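Local coordinates for protein glutamine cyclotransferase (Porphyromonas gingivalis W83, PDB 6QQL) that probably catalyses the zinc-dependent cyclisation of N-terminal glutamine residues of peptides to pyroglutamate, as a type II glutaminyl cyclase, at residues Gln72-Glu77 / Leu86-Ile91; Ala25-Ala30 / Val304-Asp309; Phe211-Phe216 / Gln243-Ala248. All coordinates share one frame; numbering follows the deposited sequence.

Contact 1. Residues Gln72-Glu77 / Leu86-Ile91; sequences QEQTAE and LPMRNI
Gln74 and Asn90 show how an antiparallel hairpin can be tied twice at one pair, through backbone and side chains alike. As a hydrogen-bonded pair they exchange two main-chain bonds, Gln74 N to Asn90 O and Asn90 N to Gln74 O, each 2.8 Å long. Their side chains run side by side, and Asn90 ND2 donates to Gln74 OE1 at 2.9 Å. CG of Gln74 stands anti to the backbone N (chi1 171°) and the chain is extended beyond it; Asn90 lies on the same face. This is the well-packed part: Met88 and Asn90 are buried, and Tyr183 of helix 179-186 covers Gln74, Ala76 and Met88. The chain of Met88 bends at chi3 (76°), and its CE rests 3.5 Å from CB of Ala76, while Ala76 N bonds to Met88 O at 3.1 Å; the return bond from Met88 N is weak. On the opposite face Arg89 grips Glu73 side-on: NE, at 2.8 Å, and NH2, at 3.2 Å, both donate to OE2, which lies at the edge of the guanidinium, in its plane. The carboxylate is turned 35° from that plane. The loose part is at Thr75, which merely lies alongside Arg89, and at Glu77, both exposed to solvent.

The Glu73-Arg89 pair and Ile91 lie against helix 51-66, where Asp58 also pairs with Arg89 NH2. OD1 of Asn90 accepts from Asp164 N, and its ND2 also reaches Gly180 O. Strand 70-79 is one edge strand of the mixed sheet; on its inner side strand 85-95 joins it to strand 157-163.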
loop_
_atom_site.group_PDB
_atom_site.type_symbol
_atom_site.label_atom_id
_atom_site.label_comp_id
_atom_site.label_asym_id
_atom_site.label_seq_id
_atom_site.Cartn_x
_atom_site.Cartn_y
_atom_site.Cartn_z
ATOM N N GLN A 72 -12.722 10.665 -2.797
ATOM C CA GLN A 72 -13.886 10.251 -2.029
ATOM C C GLN A 72 -13.431 9.579 -0.740
ATOM O O GLN A 72 -12.484 8.784 -0.736
ATOM C CB GLN A 72 -14.769 9.275 -2.836
ATOM C CG GLN A 72 -15.721 9.914 -3.813
ATOM C CD GLN A 72 -16.865 10.629 -3.126
ATOM O OE1 GLN A 72 -16.944 10.674 -1.902
ATOM N NE2 GLN A 72 -17.764 11.191 -3.916
ATOM N N GLU A 73 -14.135 9.876 0.351
ATOM C CA GLU A 73 -13.835 9.297 1.651
ATOM C C GLU A 73 -14.956 8.349 2.058
ATOM O O GLU A 73 -16.140 8.700 1.985
ATOM C CB GLU A 73 -13.642 10.380 2.720
ATOM C CG GLU A 73 -12.685 11.502 2.352
ATOM C CD GLU A 73 -12.396 12.440 3.522
ATOM O OE1 GLU A 73 -12.670 13.666 3.420
ATOM O OE2 GLU A 73 -11.926 11.948 4.564
ATOM N N GLN A 74 -14.572 7.161 2.513
ATOM C CA GLN A 74 -15.504 6.131 2.952
ATOM C C GLN A 74 -15.186 5.842 4.413
ATOM O O GLN A 74 -14.106 5.330 4.726
ATOM C CB GLN A 74 -15.369 4.878 2.089
ATOM C CG GLN A 74 -16.142 3.696 2.616
ATOM C CD GLN A 74 -15.674 2.384 2.009
ATOM O OE1 GLN A 74 -14.486 2.050 2.080
ATOM N NE2 GLN A 74 -16.611 1.606 1.458
ATOM N N THR A 75 -16.115 6.179 5.301
ATOM C CA THR A 75 -15.910 6.060 6.737
ATOM C C THR A 75 -16.978 5.176 7.357
ATOM O O THR A 75 -18.166 5.282 7.021
ATOM C CB THR A 75 -15.938 7.411 7.417
ATOM O OG1 THR A 75 -17.304 7.827 7.546
ATOM C CG2 THR A 75 -15.150 8.429 6.610
ATOM N N ALA A 76 -16.552 4.353 8.311
ATOM C CA ALA A 76 -17.472 3.462 9.001
ATOM C C ALA A 76 -16.993 3.222 10.425
ATOM O O ALA A 76 -15.797 3.300 10.725
ATOM C CB ALA A 76 -17.599 2.123 8.264
ATOM N N GLU A 77 -17.949 2.985 11.314
ATOM C CA GLU A 77 -17.601 2.561 12.658
ATOM C C GLU A 77 -17.415 1.049 12.650
ATOM O O GLU A 77 -18.349 0.299 12.326
ATOM C CB GLU A 77 -18.685 2.981 13.641
ATOM C CG GLU A 77 -18.713 4.473 13.878
ATOM C CD GLU A 77 -17.854 4.870 15.061
ATOM O OE1 GLU A 77 -17.904 4.161 16.094
ATOM O OE2 GLU A 77 -17.109 5.874 14.940
ATOM N N LEU A 86 -13.272 1.415 16.096
ATOM C CA LEU A 86 -12.407 2.289 15.316
ATOM C C LEU A 86 -13.192 3.135 14.327
ATOM O O LEU A 86 -14.151 2.655 13.710
ATOM C CB LEU A 86 -11.347 1.487 14.562
ATOM C CG LEU A 86 -10.526 0.548 15.443
ATOM C CD1 LEU A 86 -9.695 -0.410 14.593
ATOM C CD2 LEU A 86 -9.640 1.361 16.395
ATOM N N PRO A 87 -12.826 4.402 14.221
ATOM C CA PRO A 87 -13.337 5.256 13.141
ATOM C C PRO A 87 -12.559 4.968 11.857
ATOM O O PRO A 87 -11.571 5.625 11.506
ATOM C CB PRO A 87 -13.074 6.662 13.676
ATOM C CG PRO A 87 -11.812 6.505 14.467
ATOM C CD PRO A 87 -11.849 5.111 15.065
ATOM N N MET A 88 -12.963 3.908 11.161
ATOM C CA MET A 88 -12.323 3.569 9.897
ATOM C C MET A 88 -12.504 4.680 8.869
ATOM O O MET A 88 -13.594 5.245 8.724
ATOM C CB MET A 88 -12.890 2.271 9.334
ATOM C CG MET A 88 -12.265 1.914 8.001
ATOM S SD MET A 88 -13.363 0.894 7.018
ATOM C CE MET A 88 -14.563 2.097 6.430
ATOM N N ARG A 89 -11.437 4.953 8.105
ATOM C CA ARG A 89 -11.441 6.010 7.088
ATOM C C ARG A 89 -10.661 5.507 5.874
ATOM O O ARG A 89 -9.434 5.597 5.837
ATOM C CB ARG A 89 -10.861 7.305 7.638
ATOM C CG ARG A 89 -10.981 8.553 6.737
ATOM C CD ARG A 89 -10.494 9.773 7.524
ATOM N NE ARG A 89 -10.393 11.015 6.764
ATOM C CZ ARG A 89 -9.640 12.055 7.132
ATOM N NH1 ARG A 89 -8.903 11.997 8.243
ATOM N NH2 ARG A 89 -9.593 13.146 6.374
ATOM N N ASN A 90 -11.375 4.931 4.911
ATOM C CA ASN A 90 -10.792 4.565 3.626
ATOM C C ASN A 90 -10.840 5.765 2.694
ATOM O O ASN A 90 -11.809 6.530 2.703
ATOM C CB ASN A 90 -11.529 3.384 2.987
ATOM C CG ASN A 90 -11.252 2.061 3.689
ATOM O OD1 ASN A 90 -10.181 1.858 4.268
ATOM N ND2 ASN A 90 -12.242 1.166 3.669
ATOM N N ILE A 91 -9.786 5.930 1.897
ATOM C CA ILE A 91 -9.625 7.092 1.030
ATOM C C ILE A 91 -9.554 6.600 -0.413
ATOM O O ILE A 91 -8.647 5.836 -0.771
ATOM C CB ILE A 91 -8.380 7.915 1.413
ATOM C CG1 ILE A 91 -8.512 8.387 2.869
ATOM C CG2 ILE A 91 -8.227 9.133 0.483
ATOM C CD1 ILE A 91 -7.233 8.852 3.531
#

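Contact 2. Residues Ala25-Ala30 / Val304-Asp309; sequences ADLFSA and VIRYLD
CD1 of Leu27 approaches the guanidinium of Arg306 obliquely, touching NE at 3.5 Å. At the edge of the same group, in plane, lies CB of Asp26, but that residue is poorly ordered and its approach to NH2 is too short to be trusted, so the detail is doubtful. The other flat group, the ring of Phe28, is turned to different neighbours: CB, not the ring, touches Ile305, 3.8 Å from its CG2, while the Phe28 side chain packs on Val140 and Glu143 of helix 131-149 and on Asp298.

What joins the two segments is chiefly apolar, even though an arginine provides much of the surface: they share no hydrogen bond, and the contacts run through Leu27, Ile305 and CB of Phe28. Leu27 buries more area than any other residue of the pair. Its chain crosses that of Arg306 at about a right angle. The arginine chain bends at chi2 (-78°), which turns CD aside to 4.0 Å from Leu27 CD1; the guanidinium lies beside the leucine, and its NH2 forms a long, weak ion pair with Glu302 OE2. CB of Leu27 sits 4.0 Å from CG2 of Ile305, which thus touches both Leu27 CB and Phe28 CB. At the far end of the leucine, CD1 reaches CB of Asp309 at 4.2 Å.

Glu302, one turn before Arg306, accepts from the backbone N of Leu27 and of Phe28 with its two carboxylate oxygens, and Glu143 takes Ser29 N. Ser29 then acts as N-cap of helix 30-42, its OG accepting from Ser32 N. The whole brings together the residues of a magnesium site, Asp26, Phe28, Asp298 and Glu302, seen in a crystal structure of this protein although the ion is not bound to this chain here.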
loop_
_atom_site.group_PDB
_atom_site.type_symbol
_atom_site.label_atom_id
_atom_site.label_comp_id
_atom_site.label_asym_id
_atom_site.label_seq_id
_atom_site.Cartn_x
_atom_site.Cartn_y
_atom_site.Cartn_z
ATOM N N ALA A 25 14.944 5.325 -16.124
ATOM C CA ALA A 25 14.211 5.859 -14.977
ATOM C C ALA A 25 13.769 7.290 -15.275
ATOM O O ALA A 25 14.316 8.245 -14.735
ATOM C CB ALA A 25 15.068 5.802 -13.724
ATOM N N ASP A 26 12.743 7.423 -16.115
ATOM C CA ASP A 26 12.316 8.717 -16.629
ATOM C C ASP A 26 11.133 9.342 -15.899
ATOM O O ASP A 26 11.120 10.564 -15.719
ATOM C CB ASP A 26 11.962 8.590 -18.116
ATOM C CG ASP A 26 12.837 9.453 -18.997
ATOM O OD1 ASP A 26 13.667 10.207 -18.446
ATOM O OD2 ASP A 26 12.697 9.370 -20.236
ATOM N N LEU A 27 10.142 8.560 -15.457
ATOM C CA LEU A 27 8.863 9.154 -15.073
ATOM C C LEU A 27 8.652 9.356 -13.582
ATOM O O LEU A 27 7.801 10.173 -13.209
ATOM C CB LEU A 27 7.708 8.292 -15.587
ATOM C CG LEU A 27 7.880 7.855 -17.033
ATOM C CD1 LEU A 27 6.864 6.781 -17.389
ATOM C CD2 LEU A 27 7.726 9.085 -17.909
ATOM N N PHE A 28 9.382 8.660 -12.722
ATOM C CA PHE A 28 9.082 8.657 -11.301
ATOM C C PHE A 28 10.215 9.287 -10.507
ATOM O O PHE A 28 11.377 8.907 -10.667
ATOM C CB PHE A 28 8.837 7.225 -10.866
ATOM C CG PHE A 28 8.564 7.051 -9.417
ATOM C CD1 PHE A 28 9.610 6.910 -8.514
ATOM C CD2 PHE A 28 7.251 6.918 -8.961
ATOM C CE1 PHE A 28 9.353 6.703 -7.176
ATOM C CE2 PHE A 28 6.975 6.693 -7.611
ATOM C CZ PHE A 28 8.026 6.593 -6.718
ATOM N N SER A 29 9.877 10.191 -9.603
ATOM C CA SER A 29 10.879 10.841 -8.767
ATOM C C SER A 29 10.858 10.188 -7.395
ATOM O O SER A 29 9.852 10.253 -6.683
ATOM C CB SER A 29 10.632 12.331 -8.617
ATOM O OG SER A 29 11.262 12.754 -7.415
ATOM N N ALA A 30 11.951 9.514 -7.044
ATOM C CA ALA A 30 12.025 8.926 -5.716
ATOM C C ALA A 30 12.234 9.985 -4.632
ATOM O O ALA A 30 11.802 9.784 -3.483
ATOM C CB ALA A 30 13.125 7.873 -5.691
ATOM N N VAL A 304 6.151 0.515 -11.164
ATOM C CA VAL A 304 4.699 0.589 -11.232
ATOM C C VAL A 304 4.257 1.649 -12.233
ATOM O O VAL A 304 3.345 1.412 -13.033
ATOM C CB VAL A 304 4.113 0.840 -9.833
ATOM C CG1 VAL A 304 2.651 1.150 -9.920
ATOM C CG2 VAL A 304 4.328 -0.366 -8.977
ATOM N N ILE A 305 4.892 2.826 -12.216
ATOM C CA ILE A 305 4.522 3.877 -13.168
ATOM C C ILE A 305 4.741 3.408 -14.614
ATOM O O ILE A 305 3.896 3.634 -15.490
ATOM C CB ILE A 305 5.271 5.187 -12.837
ATOM C CG1 ILE A 305 4.571 6.385 -13.476
ATOM C CG2 ILE A 305 6.714 5.173 -13.302
ATOM C CD1 ILE A 305 4.718 7.653 -12.703
ATOM N N ARG A 306 5.848 2.708 -14.875
ATOM C CA ARG A 306 6.115 2.200 -16.217
ATOM C C ARG A 306 5.073 1.173 -16.633
ATOM O O ARG A 306 4.550 1.219 -17.754
ATOM C CB ARG A 306 7.517 1.601 -16.270
ATOM C CG ARG A 306 8.513 2.656 -16.404
ATOM C CD ARG A 306 8.540 3.130 -17.828
ATOM N NE ARG A 306 9.338 4.345 -17.911
ATOM C CZ ARG A 306 10.643 4.432 -17.672
ATOM N NH1 ARG A 306 11.341 3.355 -17.339
ATOM N NH2 ARG A 306 11.248 5.611 -17.770
ATOM N N TYR A 307 4.773 0.227 -15.752
ATOM C CA TYR A 307 3.717 -0.720 -16.057
ATOM C C TYR A 307 2.401 0.027 -16.296
ATOM O O TYR A 307 1.615 -0.327 -17.187
ATOM C CB TYR A 307 3.582 -1.739 -14.918
ATOM C CG TYR A 307 2.365 -2.602 -15.084
ATOM C CD1 TYR A 307 2.431 -3.782 -15.816
ATOM C CD2 TYR A 307 1.129 -2.184 -14.603
ATOM C CE1 TYR A 307 1.305 -4.556 -16.013
ATOM C CE2 TYR A 307 0.004 -2.933 -14.804
ATOM C CZ TYR A 307 0.088 -4.123 -15.506
ATOM O OH TYR A 307 -1.053 -4.868 -15.690
ATOM N N LEU A 308 2.149 1.070 -15.501
ATOM C CA LEU A 308 0.943 1.873 -15.663
ATOM C C LEU A 308 0.961 2.679 -16.954
ATOM O O LEU A 308 -0.098 2.917 -17.547
ATOM C CB LEU A 308 0.770 2.788 -14.444
ATOM C CG LEU A 308 -0.531 3.577 -14.278
ATOM C CD1 LEU A 308 -1.749 2.682 -14.397
ATOM C CD2 LEU A 308 -0.509 4.215 -12.908
ATOM N N ASP A 309 2.141 3.065 -17.433
ATOM C CA ASP A 309 2.200 3.907 -18.624
ATOM C C ASP A 309 1.764 3.143 -19.864
ATOM O O ASP A 309 0.953 3.638 -20.650
ATOM C CB ASP A 309 3.605 4.467 -18.825
ATOM C CG ASP A 309 3.646 5.521 -19.899
ATOM O OD1 ASP A 309 2.924 6.518 -19.721
ATOM O OD2 ASP A 309 4.372 5.364 -20.907
#

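Contact 3. Residues Phe211-Phe216 / Gln243-Ala248; sequences FYWEYF and QADGGA
A single parallel beta bridge, Trp213 with Asp245, followed directly by a capped helix start, joins these two segments. Trp213 N donates to Ala244 O at 3.0 Å, and Gly246 N returns a bond of 2.9 Å to Trp213 O, approaching from above the carbonyl plane. Further on, Tyr215 N donates to Gly247 O at 2.7 Å, which carries the pairing into the first turn of helix 215-220.

The indole of Trp213 lies with one face against the peptide between Gln243 and Ala244. Ala244 N stands 3.4 Å above the ring plane, over its centre, and C of Gln243 is offset toward the rim, while OE1 of Gln243 and OD1 of Asp245 are at the edge. A water donates to both Trp213 O and Asp245 OD1, so Trp213 O receives two bonds. One residue earlier, CB of Tyr212 rests 3.5 Å from CA of Gly246, a residue that has no side chain. CB of Tyr215 and CB of Ala248 meet at 3.8 Å, both residues being exposed.

Glu214 is the N-cap. CG is anti to the backbone N (chi1 -166°) and the chain then bends at chi2 (-81°); OE1 accepts from Phe216 N at 3.1 Å and from Leu249 N, and OE2 is hydrogen-bonded to Ser217 OG and His253 NE2. Trp229 of helix 222-234 meets the indole edge-to-face. Strand 211-213 pairs with strand 241-243 through Phe211, consistent with a beta-alpha-beta connection by way of helices 215-220 and 222-234, and Phe216 leans on helix 253-260.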
loop_
_atom_site.group_PDB
_atom_site.type_symbol
_atom_site.label_atom_id
_atom_site.label_comp_id
_atom_site.label_asym_id
_atom_site.label_seq_id
_atom_site.Cartn_x
_atom_site.Cartn_y
_atom_site.Cartn_z
ATOM N N PHE A 211 11.380 -8.521 -3.074
ATOM C CA PHE A 211 10.006 -8.719 -3.538
ATOM C C PHE A 211 9.930 -10.010 -4.352
ATOM O O PHE A 211 10.278 -10.036 -5.542
ATOM C CB PHE A 211 9.536 -7.510 -4.335
ATOM C CG PHE A 211 9.737 -6.206 -3.614
ATOM C CD1 PHE A 211 9.088 -5.953 -2.412
ATOM C CD2 PHE A 211 10.591 -5.240 -4.127
ATOM C CE1 PHE A 211 9.279 -4.770 -1.748
ATOM C CE2 PHE A 211 10.780 -4.031 -3.452
ATOM C CZ PHE A 211 10.132 -3.802 -2.272
ATOM N N TYR A 212 9.434 -11.070 -3.705
ATOM C CA TYR A 212 9.156 -12.357 -4.319
ATOM C C TYR A 212 7.682 -12.451 -4.673
ATOM O O TYR A 212 6.878 -11.592 -4.320
ATOM C CB TYR A 212 9.546 -13.503 -3.385
ATOM C CG TYR A 212 11.007 -13.524 -3.021
ATOM C CD1 TYR A 212 11.936 -14.186 -3.815
ATOM C CD2 TYR A 212 11.464 -12.888 -1.877
ATOM C CE1 TYR A 212 13.284 -14.212 -3.472
ATOM C CE2 TYR A 212 12.805 -12.911 -1.527
ATOM C CZ TYR A 212 13.715 -13.567 -2.326
ATOM O OH TYR A 212 15.054 -13.572 -1.978
ATOM N N TRP A 213 7.339 -13.505 -5.410
ATOM C CA TRP A 213 5.954 -13.808 -5.768
ATOM C C TRP A 213 5.152 -14.217 -4.527
ATOM O O TRP A 213 5.309 -15.335 -4.026
ATOM C CB TRP A 213 5.899 -14.924 -6.808
ATOM C CG TRP A 213 6.616 -14.657 -8.087
ATOM C CD1 TRP A 213 6.818 -13.452 -8.681
ATOM C CD2 TRP A 213 7.205 -15.641 -8.952
ATOM N NE1 TRP A 213 7.511 -13.620 -9.862
ATOM C CE2 TRP A 213 7.753 -14.953 -10.053
ATOM C CE3 TRP A 213 7.323 -17.042 -8.899
ATOM C CZ2 TRP A 213 8.399 -15.611 -11.096
ATOM C CZ3 TRP A 213 7.976 -17.697 -9.935
ATOM C CH2 TRP A 213 8.502 -16.979 -11.020
ATOM N N GLU A 214 4.291 -13.318 -4.038
ATOM C CA GLU A 214 3.324 -13.673 -3.006
ATOM C C GLU A 214 2.359 -14.707 -3.567
ATOM O O GLU A 214 1.904 -14.585 -4.714
ATOM C CB GLU A 214 2.555 -12.432 -2.546
ATOM C CG GLU A 214 1.758 -12.616 -1.261
ATOM C CD GLU A 214 0.411 -13.313 -1.473
ATOM O OE1 GLU A 214 0.095 -14.237 -0.689
ATOM O OE2 GLU A 214 -0.331 -12.945 -2.412
ATOM N N TYR A 215 2.047 -15.733 -2.753
ATOM C CA TYR A 215 1.354 -16.910 -3.283
ATOM C C TYR A 215 0.001 -16.556 -3.891
ATOM O O TYR A 215 -0.295 -16.938 -5.029
ATOM C CB TYR A 215 1.185 -17.989 -2.222
ATOM C CG TYR A 215 0.398 -19.164 -2.799
ATOM C CD1 TYR A 215 0.966 -19.988 -3.763
ATOM C CD2 TYR A 215 -0.908 -19.433 -2.400
ATOM C CE1 TYR A 215 0.257 -21.040 -4.309
ATOM C CE2 TYR A 215 -1.619 -20.494 -2.937
ATOM C CZ TYR A 215 -1.037 -21.294 -3.896
ATOM O OH TYR A 215 -1.743 -22.353 -4.448
ATOM N N PHE A 216 -0.857 -15.878 -3.125
ATOM C CA PHE A 216 -2.190 -15.528 -3.616
ATOM C C PHE A 216 -2.096 -14.667 -4.874
ATOM O O PHE A 216 -2.854 -14.857 -5.842
ATOM C CB PHE A 216 -2.972 -14.827 -2.506
ATOM C CG PHE A 216 -3.120 -15.663 -1.270
ATOM C CD1 PHE A 216 -3.464 -17.016 -1.366
ATOM C CD2 PHE A 216 -2.890 -15.120 -0.006
ATOM C CE1 PHE A 216 -3.582 -17.822 -0.216
ATOM C CE2 PHE A 216 -3.006 -15.914 1.148
ATOM C CZ PHE A 216 -3.353 -17.277 1.036
ATOM N N GLN A 243 12.271 -13.269 -9.259
ATOM C CA GLN A 243 11.319 -14.140 -9.949
ATOM C C GLN A 243 11.394 -15.541 -9.350
ATOM O O GLN A 243 12.063 -16.441 -9.855
ATOM C CB GLN A 243 11.573 -14.117 -11.450
ATOM C CG GLN A 243 11.539 -12.695 -11.995
ATOM C CD GLN A 243 10.943 -12.581 -13.392
ATOM O OE1 GLN A 243 9.772 -12.923 -13.621
ATOM N NE2 GLN A 243 11.748 -12.078 -14.336
ATOM N N ALA A 244 10.703 -15.705 -8.228
ATOM C CA ALA A 244 10.771 -16.905 -7.411
ATOM C C ALA A 244 9.693 -16.812 -6.344
ATOM O O ALA A 244 9.265 -15.714 -5.982
ATOM C CB ALA A 244 12.159 -17.065 -6.773
ATOM N N ASP A 245 9.245 -17.967 -5.865
ATOM C CA ASP A 245 8.170 -18.004 -4.882
ATOM C C ASP A 245 8.604 -17.360 -3.568
ATOM O O ASP A 245 9.743 -17.521 -3.125
ATOM C CB ASP A 245 7.737 -19.446 -4.637
ATOM C CG ASP A 245 7.263 -20.123 -5.907
ATOM O OD1 ASP A 245 6.144 -19.802 -6.375
ATOM O OD2 ASP A 245 8.027 -20.961 -6.450
ATOM N N GLY A 246 7.683 -16.591 -2.973
ATOM C CA GLY A 246 7.831 -15.993 -1.663
ATOM C C GLY A 246 6.886 -16.608 -0.651
ATOM O O GLY A 246 6.915 -17.821 -0.434
ATOM N N GLY A 247 6.031 -15.796 -0.023
ATOM C CA GLY A 247 5.136 -16.273 1.007
ATOM C C GLY A 247 3.655 -16.166 0.657
ATOM O O GLY A 247 3.251 -15.554 -0.348
ATOM N N ALA A 248 2.840 -16.786 1.515
ATOM C CA ALA A 248 1.381 -16.724 1.401
ATOM C C ALA A 248 0.900 -15.720 2.445
ATOM O O ALA A 248 0.630 -16.061 3.597
ATOM C CB ALA A 248 0.747 -18.094 1.597
HETATM O O HOH W 1 5.002 -17.690 -5.131
#

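Overall arrangement
Three ways of joining chain segments appear. Contact 1 is a local hairpin at the outer edge of the main sheet, partly buried, with an amide pair on one face and a salt bridge on the other. Contact 2 spans nearly the whole sequence, bringing the N-terminal segment onto the last helix; it too is partly buried, with Ile305 and Phe28 buried and Arg306 beside Leu27, and its two segments share no hydrogen bond. Contact 3 is a surface contact dominated by backbone bonds and one indole, and its elements take no part in the main sheet. Contacts 1 and 3 lie on opposite sides of the chain's centre, their centres 30 Å apart; contacts 2 and 3 come within about 9 Å between nearest atoms.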